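Local coordinates for conjugal transfer protein TRWB (Escherichia coli, PDB 1E9R), which acts as the coupling protein of bacterial conjugation, assembling into an F1-ATPase-like hexameric ring that probably uses ATP to drive DNA towards the secretion channel, at the interface of chains A and B. Residues are numbered along the deposited sequence; one frame, centred on the assembly and turned at random. Chains: chain A/B, Conjugal transfer protein TRWB.

Contact 1: the interface of chains A and B. Residues chain A 316-317, 319-320, 349; chain B 328-329, 331-332, 335.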
ATOM      1  N   GLN A 316       2.594  24.028   8.631  1.00 32.45           N
ATOM      2  CA  GLN A 316       1.193  23.988   9.036  1.00 36.34           C
ATOM      3  C   GLN A 316       0.593  22.597   8.974  1.00 34.69           C
ATOM      4  O   GLN A 316      -0.290  22.263   9.763  1.00 35.89           O
ATOM      5  CB  GLN A 316       0.341  24.937   8.192  1.00 37.27           C
ATOM      6  CG  GLN A 316      -0.062  24.391   6.852  1.00 43.27           C
ATOM      7  CD  GLN A 316      -1.285  25.091   6.303  1.00 49.78           C
ATOM      8  OE1 GLN A 316      -1.333  26.325   6.260  1.00 49.97           O
ATOM      9  NE2 GLN A 316      -2.291  24.310   5.885  1.00 47.59           N
ATOM     10  N   SER A 317       1.070  21.789   8.034  1.00 33.81           N
ATOM     11  CA  SER A 317       0.563  20.434   7.885  1.00 33.53           C
ATOM     12  C   SER A 317       1.680  19.432   7.666  1.00 33.14           C
ATOM     13  O   SER A 317       2.400  19.507   6.677  1.00 33.64           O
ATOM     14  CB  SER A 317      -0.419  20.349   6.715  1.00 34.92           C
ATOM     15  OG  SER A 317      -0.901  19.024   6.559  1.00 36.14           O
ATOM     16  N   SER A 319       1.114  16.439   7.120  1.00 31.78           N
ATOM     17  CA  SER A 319       0.537  15.639   6.067  1.00 32.82           C
ATOM     18  C   SER A 319       0.919  16.185   4.686  1.00 32.82           C
ATOM     19  O   SER A 319       1.152  15.415   3.747  1.00 31.44           O
ATOM     20  CB  SER A 319      -0.974  15.647   6.240  1.00 34.82           C
ATOM     21  OG  SER A 319      -1.606  15.051   5.140  1.00 44.42           O
ATOM     22  N   GLN A 320       0.981  17.512   4.570  1.00 30.28           N
ATOM     23  CA  GLN A 320       1.338  18.169   3.317  1.00 30.92           C
ATOM     24  C   GLN A 320       2.818  17.961   3.009  1.00 30.53           C
ATOM     25  O   GLN A 320       3.204  17.814   1.857  1.00 29.55           O
ATOM     26  CB  GLN A 320       1.049  19.662   3.401  1.00 32.28           C
ATOM     27  CG  GLN A 320       0.987  20.358   2.048  1.00 37.26           C
ATOM     28  CD  GLN A 320       0.945  21.878   2.164  1.00 41.19           C
ATOM     29  OE1 GLN A 320       0.599  22.434   3.215  1.00 44.63           O
ATOM     30  NE2 GLN A 320       1.289  22.558   1.078  1.00 43.39           N
ATOM     31  N   ASP A 349      -8.479  18.041  12.866  1.00 32.01           N
ATOM     32  CA  ASP A 349      -7.337  17.214  12.523  1.00 32.05           C
ATOM     33  C   ASP A 349      -6.791  16.482  13.740  1.00 31.64           C
ATOM     34  O   ASP A 349      -5.665  16.733  14.173  1.00 32.23           O
ATOM     35  CB  ASP A 349      -6.252  18.104  11.903  1.00 30.88           C
ATOM     36  CG  ASP A 349      -5.139  17.305  11.256  1.00 31.17           C
ATOM     37  OD1 ASP A 349      -5.264  16.063  11.149  1.00 31.41           O
ATOM     38  OD2 ASP A 349      -4.144  17.932  10.842  1.00 28.60           O
TER
ATOM     39  N   LYS B 328      -3.665  12.517   2.018  1.00 29.11           N
ATOM     40  CA  LYS B 328      -2.822  13.559   2.601  1.00 29.26           C
ATOM     41  C   LYS B 328      -3.405  14.946   2.435  1.00 29.79           C
ATOM     42  O   LYS B 328      -3.620  15.673   3.402  1.00 29.07           O
ATOM     43  CB  LYS B 328      -1.418  13.545   1.978  1.00 30.11           C
ATOM     44  CG  LYS B 328      -0.608  12.276   2.203  1.00 31.25           C
ATOM     45  CD  LYS B 328      -0.351  12.037   3.669  1.00 36.07           C
ATOM     46  CE  LYS B 328       0.520  10.819   3.877  1.00 35.49           C
ATOM     47  NZ  LYS B 328       0.684  10.543   5.329  1.00 37.97           N
ATOM     48  N   GLU B 329      -3.658  15.311   1.190  1.00 29.42           N
ATOM     49  CA  GLU B 329      -4.172  16.626   0.887  1.00 29.56           C
ATOM     50  C   GLU B 329      -5.557  16.882   1.477  1.00 29.32           C
ATOM     51  O   GLU B 329      -5.891  18.014   1.821  1.00 30.38           O
ATOM     52  CB  GLU B 329      -4.165  16.800  -0.621  1.00 32.40           C
ATOM     53  CG  GLU B 329      -4.442  18.201  -1.079  1.00 39.26           C
ATOM     54  CD  GLU B 329      -3.947  18.454  -2.493  1.00 43.41           C
ATOM     55  OE1 GLU B 329      -3.151  17.630  -3.017  1.00 44.92           O
ATOM     56  OE2 GLU B 329      -4.351  19.490  -3.068  1.00 45.51           O
ATOM     57  N   GLN B 331      -6.611  15.706   4.329  1.00 26.24           N
ATOM     58  CA  GLN B 331      -6.417  15.966   5.745  1.00 26.78           C
ATOM     59  C   GLN B 331      -6.023  17.423   5.926  1.00 26.11           C
ATOM     60  O   GLN B 331      -6.565  18.127   6.779  1.00 24.45           O
ATOM     61  CB  GLN B 331      -5.311  15.083   6.285  1.00 26.20           C
ATOM     62  CG  GLN B 331      -5.037  15.266   7.755  1.00 29.37           C
ATOM     63  CD  GLN B 331      -3.826  14.464   8.185  1.00 30.04           C
ATOM     64  OE1 GLN B 331      -3.350  13.601   7.439  1.00 32.81           O
ATOM     65  NE2 GLN B 331      -3.320  14.736   9.387  1.00 31.39           N
ATOM     66  N   THR B 332      -5.070  17.865   5.110  1.00 25.29           N
ATOM     67  CA  THR B 332      -4.588  19.230   5.161  1.00 24.23           C
ATOM     68  C   THR B 332      -5.730  20.197   4.907  1.00 26.27           C
ATOM     69  O   THR B 332      -5.795  21.270   5.518  1.00 25.00           O
ATOM     70  CB  THR B 332      -3.521  19.465   4.105  1.00 24.54           C
ATOM     71  OG1 THR B 332      -2.450  18.539   4.313  1.00 25.85           O
ATOM     72  CG2 THR B 332      -3.010  20.908   4.179  1.00 23.33           C
ATOM     73  N   ALA B 335      -7.979  20.269   7.838  1.00 24.42           N
ATOM     74  CA  ALA B 335      -7.254  20.941   8.902  1.00 25.13           C
ATOM     75  C   ALA B 335      -7.191  22.448   8.675  1.00 25.70           C
ATOM     76  O   ALA B 335      -6.739  23.197   9.544  1.00 26.59           O
ATOM     77  CB  ALA B 335      -5.842  20.365   9.009  1.00 22.11           C
TER
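A:Ser319 and A:Ser317 close on helix 327-334 of chain B, in the RecA-like core of the coupling-protein family, where neighbouring subunits of the hexameric ring meet. The hydroxyl OG of A:Ser319 donates to the backbone carbonyl O of B:Lys328 at 2.7 Å. It comes in nearly at right angles to the C=O bond (104°) and tilted from the carbonyl plane. Next to it, A:Ser317 OG and B:Thr332 OG1 share a hydrogen bond of 2.8 Å, while the methyl CG2 of B:Thr332 packs on A:Ser317 CB.

On the neighbouring flank of the same helix, the side-chain amide NE2 of B:Gln331 donates to the carboxylate oxygen OD1 of A:Asp349 over 2.9 Å. OD1 accepts on its syn lone pair, the side of the other oxygen, and the amide and carboxylate planes stand 80° apart. The methyl CB of B:Ala335 rests 3.7 Å from A:Asp349 CB, against the stem of the carboxylate.

Behind this shell, A:Gln320 N, in the first turn of helix 318-325, donates to A:Ser317 OG over 3.1 Å and steadies that hydroxyl. B:Thr332 OG1 lies beside its own backbone N (chi1 -58°), from where it reaches back to B:Lys328 O. That carbonyl therefore takes two hydroxyl donors, one from each chain, on the same face of its plane.

Contact 2: the interface of chains A and B. Residues chain A 211-212, 215; chain B 149, 152, 196-197, 206.
The backbone carbonyl oxygen O of B:Leu196 lies 3.3 Å from CZ at the far end of the A:Phe212 ring, a van der Waals approach of a polar atom to an aromatic C-H. A:Phe212 projects from helix 201-217 of its subunit into a greasy socket on the next one, between helix 141-163, the loop at B:Leu196 and the partner's own helix 201-217. This is a knob-in-hole contact between the helical parts of adjacent ring subunits.

One face of the phenyl ring receives B:Tyr149, whose CE1 stands 3.5 Å above the centre; the phenol comes edge first, its plane inclined to the phenyl rather than stacked on it. In the plane of the phenyl, at its edge, sits the methyl CD2 of B:Leu152, 4.0 Å from A:Phe212 CE1. CB of B:Ala206 touches the ring end, 3.7 Å from A:Phe212 CZ, and B:Phe197 lies a little farther off.

The B:Leu196 side chain runs past A:Phe212 in the opposite direction, its CG beside its own backbone N (chi1 -79°), and splits its two methyls over the A helix. CD1 meets A:Ser215 CB at 3.5 Å, and CD2 meets A:Arg211 CB at 3.7 Å. The same B:Ala206 methyl braces the phenol within chain B: its CB sits over the centre of the B:Tyr149 ring, 3.8 Å above the plane.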
ATOM      1  N   ARG A 211      11.938  18.406 -21.980  1.00 28.07           N
ATOM      2  CA  ARG A 211      11.363  19.646 -22.493  1.00 30.03           C
ATOM      3  C   ARG A 211      10.197  20.098 -21.619  1.00 29.45           C
ATOM      4  O   ARG A 211      10.105  21.263 -21.244  1.00 29.38           O
ATOM      5  CB  ARG A 211      10.872  19.443 -23.926  1.00 31.52           C
ATOM      6  CG  ARG A 211      11.961  19.040 -24.900  1.00 36.32           C
ATOM      7  CD  ARG A 211      12.446  20.214 -25.715  1.00 40.99           C
ATOM      8  NE  ARG A 211      11.764  20.298 -26.994  1.00 41.10           N
ATOM      9  CZ  ARG A 211      11.966  21.255 -27.891  1.00 43.13           C
ATOM     10  NH1 ARG A 211      12.836  22.231 -27.662  1.00 41.48           N
ATOM     11  NH2 ARG A 211      11.297  21.226 -29.031  1.00 43.20           N
ATOM     12  N   PHE A 212       9.303  19.171 -21.301  1.00 26.91           N
ATOM     13  CA  PHE A 212       8.154  19.484 -20.470  1.00 27.67           C
ATOM     14  C   PHE A 212       8.543  19.936 -19.076  1.00 25.55           C
ATOM     15  O   PHE A 212       7.954  20.868 -18.546  1.00 27.28           O
ATOM     16  CB  PHE A 212       7.230  18.278 -20.378  1.00 24.91           C
ATOM     17  CG  PHE A 212       6.325  18.143 -21.547  1.00 26.02           C
ATOM     18  CD1 PHE A 212       5.484  19.194 -21.903  1.00 23.11           C
ATOM     19  CD2 PHE A 212       6.311  16.971 -22.304  1.00 26.06           C
ATOM     20  CE1 PHE A 212       4.644  19.087 -22.990  1.00 24.46           C
ATOM     21  CE2 PHE A 212       5.473  16.852 -23.395  1.00 24.50           C
ATOM     22  CZ  PHE A 212       4.634  17.913 -23.743  1.00 25.90           C
ATOM     23  N   SER A 215       9.847  23.325 -19.361  1.00 28.83           N
ATOM     24  CA  SER A 215       8.763  24.228 -19.733  1.00 32.08           C
ATOM     25  C   SER A 215       7.979  24.640 -18.478  1.00 31.89           C
ATOM     26  O   SER A 215       7.361  25.711 -18.436  1.00 30.96           O
ATOM     27  CB  SER A 215       7.831  23.556 -20.761  1.00 31.01           C
ATOM     28  OG  SER A 215       6.558  23.253 -20.216  1.00 34.34           O
TER
ATOM     29  N   TYR B 149      -0.870  18.929 -19.346  1.00 29.01           N
ATOM     30  CA  TYR B 149      -0.740  19.106 -20.788  1.00 27.94           C
ATOM     31  C   TYR B 149      -1.961  19.877 -21.272  1.00 28.17           C
ATOM     32  O   TYR B 149      -1.863  20.704 -22.182  1.00 29.36           O
ATOM     33  CB  TYR B 149      -0.683  17.743 -21.486  1.00 27.56           C
ATOM     34  CG  TYR B 149       0.522  16.902 -21.124  1.00 25.70           C
ATOM     35  CD1 TYR B 149       1.782  17.476 -20.991  1.00 26.14           C
ATOM     36  CD2 TYR B 149       0.402  15.528 -20.918  1.00 25.71           C
ATOM     37  CE1 TYR B 149       2.897  16.705 -20.661  1.00 27.07           C
ATOM     38  CE2 TYR B 149       1.509  14.747 -20.589  1.00 25.49           C
ATOM     39  CZ  TYR B 149       2.755  15.344 -20.461  1.00 28.06           C
ATOM     40  OH  TYR B 149       3.854  14.583 -20.124  1.00 26.57           O
ATOM     41  N   LEU B 152      -1.616  23.543 -20.617  1.00 29.40           N
ATOM     42  CA  LEU B 152      -0.640  24.067 -21.575  1.00 29.47           C
ATOM     43  C   LEU B 152      -1.364  24.348 -22.893  1.00 28.75           C
ATOM     44  O   LEU B 152      -1.263  25.439 -23.445  1.00 29.93           O
ATOM     45  CB  LEU B 152       0.484  23.057 -21.831  1.00 26.63           C
ATOM     46  CG  LEU B 152       1.379  23.456 -23.014  1.00 28.28           C
ATOM     47  CD1 LEU B 152       2.149  24.731 -22.685  1.00 26.90           C
ATOM     48  CD2 LEU B 152       2.335  22.332 -23.342  1.00 27.77           C
ATOM     49  N   LEU B 196       6.541  21.904 -28.050  1.00 36.28           N
ATOM     50  CA  LEU B 196       6.348  20.990 -26.920  1.00 33.24           C
ATOM     51  C   LEU B 196       5.459  19.813 -27.285  1.00 32.15           C
ATOM     52  O   LEU B 196       5.644  18.715 -26.773  1.00 30.10           O
ATOM     53  CB  LEU B 196       5.762  21.720 -25.708  1.00 31.38           C
ATOM     54  CG  LEU B 196       6.795  22.523 -24.912  1.00 30.94           C
ATOM     55  CD1 LEU B 196       6.128  23.313 -23.798  1.00 29.99           C
ATOM     56  CD2 LEU B 196       7.829  21.567 -24.345  1.00 30.76           C
ATOM     57  N   PHE B 197       4.508  20.035 -28.185  1.00 31.31           N
ATOM     58  CA  PHE B 197       3.602  18.967 -28.601  1.00 32.58           C
ATOM     59  C   PHE B 197       3.983  18.303 -29.926  1.00 34.19           C
ATOM     60  O   PHE B 197       3.136  17.687 -30.578  1.00 34.87           O
ATOM     61  CB  PHE B 197       2.168  19.503 -28.699  1.00 31.76           C
ATOM     62  CG  PHE B 197       1.511  19.728 -27.368  1.00 30.58           C
ATOM     63  CD1 PHE B 197       1.540  18.738 -26.387  1.00 29.91           C
ATOM     64  CD2 PHE B 197       0.868  20.930 -27.087  1.00 29.62           C
ATOM     65  CE1 PHE B 197       0.939  18.939 -25.138  1.00 28.08           C
ATOM     66  CE2 PHE B 197       0.264  21.142 -25.840  1.00 28.75           C
ATOM     67  CZ  PHE B 197       0.302  20.137 -24.863  1.00 27.36           C
ATOM     68  N   ALA B 206       1.239  13.312 -25.524  1.00 25.38           N
ATOM     69  CA  ALA B 206       0.956  14.418 -24.625  1.00 26.13           C
ATOM     70  C   ALA B 206      -0.162  15.284 -25.209  1.00 27.38           C
ATOM     71  O   ALA B 206      -1.110  15.627 -24.507  1.00 29.93           O
ATOM     72  CB  ALA B 206       2.206  15.238 -24.408  1.00 23.19           C
TER

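Contact 3: the interface of chains A and B. Residues chain A 173, 177-178; chain B 192, 196.
Apolar packing comes first: the methyl CD2 of B:Leu192 pushes into the angle between A:Ile178 and A:Phe173, near the end of helix 169-178. It lies 3.6 Å from A:Ile178 CD1 and 3.8 Å from A:Phe173 CE2. The phenyl takes this methyl at its edge, in the ring plane. B:Leu192 holds CG beside its backbone N (chi1 -68°); CD1 continues the chain, and the other branch, CD2, turns aside to the A helix. A:Ile178 delivers the tip of its longer branch.

The polar part runs through water. Water 1 sits 2.9 Å from A:Thr177 OG1 and 3.0 Å from the carbonyl O of B:Leu192, linking a side chain of one subunit to the backbone of the next. A:Thr177 OG1 also donates to A:Phe173 O one helical turn back, at 3.0 Å, and this bond fixes where OG1 points. OG1 also stands 3.5 Å above the plane of the A:Phe173 ring, over the centre of one face.

The patch probably adds a small, water-bridged supplement to the seam between the helical parts of adjacent subunits in the hexamer.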
ATOM      1  N   PHE A 173      15.812  29.041 -22.690  1.00 34.72           N
ATOM      2  CA  PHE A 173      14.409  28.678 -22.769  1.00 34.01           C
ATOM      3  C   PHE A 173      13.973  28.377 -24.197  1.00 34.66           C
ATOM      4  O   PHE A 173      13.165  27.485 -24.427  1.00 31.62           O
ATOM      5  CB  PHE A 173      13.563  29.800 -22.184  1.00 34.20           C
ATOM      6  CG  PHE A 173      12.100  29.487 -22.113  1.00 33.64           C
ATOM      7  CD1 PHE A 173      11.596  28.706 -21.085  1.00 34.67           C
ATOM      8  CD2 PHE A 173      11.214  29.997 -23.058  1.00 34.58           C
ATOM      9  CE1 PHE A 173      10.224  28.439 -20.993  1.00 33.74           C
ATOM     10  CE2 PHE A 173       9.842  29.736 -22.973  1.00 33.80           C
ATOM     11  CZ  PHE A 173       9.349  28.959 -21.939  1.00 32.08           C
ATOM     12  N   THR A 177      12.809  24.556 -24.988  1.00 33.57           N
ATOM     13  CA  THR A 177      11.366  24.356 -25.156  1.00 35.27           C
ATOM     14  C   THR A 177      10.709  24.901 -26.424  1.00 38.07           C
ATOM     15  O   THR A 177       9.571  24.541 -26.719  1.00 36.62           O
ATOM     16  CB  THR A 177      10.566  24.929 -23.956  1.00 35.29           C
ATOM     17  OG1 THR A 177      10.432  26.347 -24.100  1.00 35.29           O
ATOM     18  CG2 THR A 177      11.272  24.623 -22.651  1.00 34.35           C
ATOM     19  N   ILE A 178      11.404  25.761 -27.167  1.00 40.16           N
ATOM     20  CA  ILE A 178      10.824  26.344 -28.373  1.00 38.59           C
ATOM     21  C   ILE A 178      11.415  25.820 -29.678  1.00 38.43           C
ATOM     22  O   ILE A 178      10.682  25.574 -30.627  1.00 38.26           O
ATOM     23  CB  ILE A 178      10.964  27.880 -28.374  1.00 40.14           C
ATOM     24  CG1 ILE A 178      10.429  28.470 -27.073  1.00 39.34           C
ATOM     25  CG2 ILE A 178      10.192  28.465 -29.554  1.00 36.48           C
ATOM     26  CD1 ILE A 178       8.934  28.391 -26.946  1.00 41.66           C
TER
ATOM     27  N   LEU B 192       4.010  29.227 -27.290  1.00 44.84           N
ATOM     28  CA  LEU B 192       4.920  28.480 -26.437  1.00 43.67           C
ATOM     29  C   LEU B 192       4.698  26.973 -26.541  1.00 41.96           C
ATOM     30  O   LEU B 192       5.560  26.190 -26.145  1.00 41.15           O
ATOM     31  CB  LEU B 192       4.763  28.931 -24.989  1.00 43.06           C
ATOM     32  CG  LEU B 192       5.227  30.358 -24.696  1.00 43.95           C
ATOM     33  CD1 LEU B 192       4.970  30.683 -23.232  1.00 42.66           C
ATOM     34  CD2 LEU B 192       6.714  30.493 -25.028  1.00 43.17           C
ATOM     35  N   LEU B 196       6.541  21.904 -28.050  1.00 36.28           N
ATOM     36  CA  LEU B 196       6.348  20.990 -26.920  1.00 33.24           C
ATOM     37  C   LEU B 196       5.459  19.813 -27.285  1.00 32.15           C
ATOM     38  O   LEU B 196       5.644  18.715 -26.773  1.00 30.10           O
ATOM     39  CB  LEU B 196       5.762  21.720 -25.708  1.00 31.38           C
ATOM     40  CG  LEU B 196       6.795  22.523 -24.912  1.00 30.94           C
ATOM     41  CD1 LEU B 196       6.128  23.313 -23.798  1.00 29.99           C
ATOM     42  CD2 LEU B 196       7.829  21.567 -24.345  1.00 30.76           C
TER
HETATM   43  O   HOH W   1       7.511  26.677 -23.869  1.00 31.96           O

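Contact 2 and contact 3 are close neighbours, the centres of their C-alpha atoms about 8 Å apart, and they share B:Leu196, whose loop fits between helices 169-178 and 201-217 of chain A. Contact 1 lies about 30 Å from contact 2 and about 35 Å from contact 3, and it is mainly polar where they are mainly apolar. Each subunit thus grips its neighbour at well-separated places, of which these are examples. Because the interface is not an exact two-fold, each subunit presents different faces to its two neighbours, as suits the six-membered ring; the wide spacing probably limits rocking between subunits.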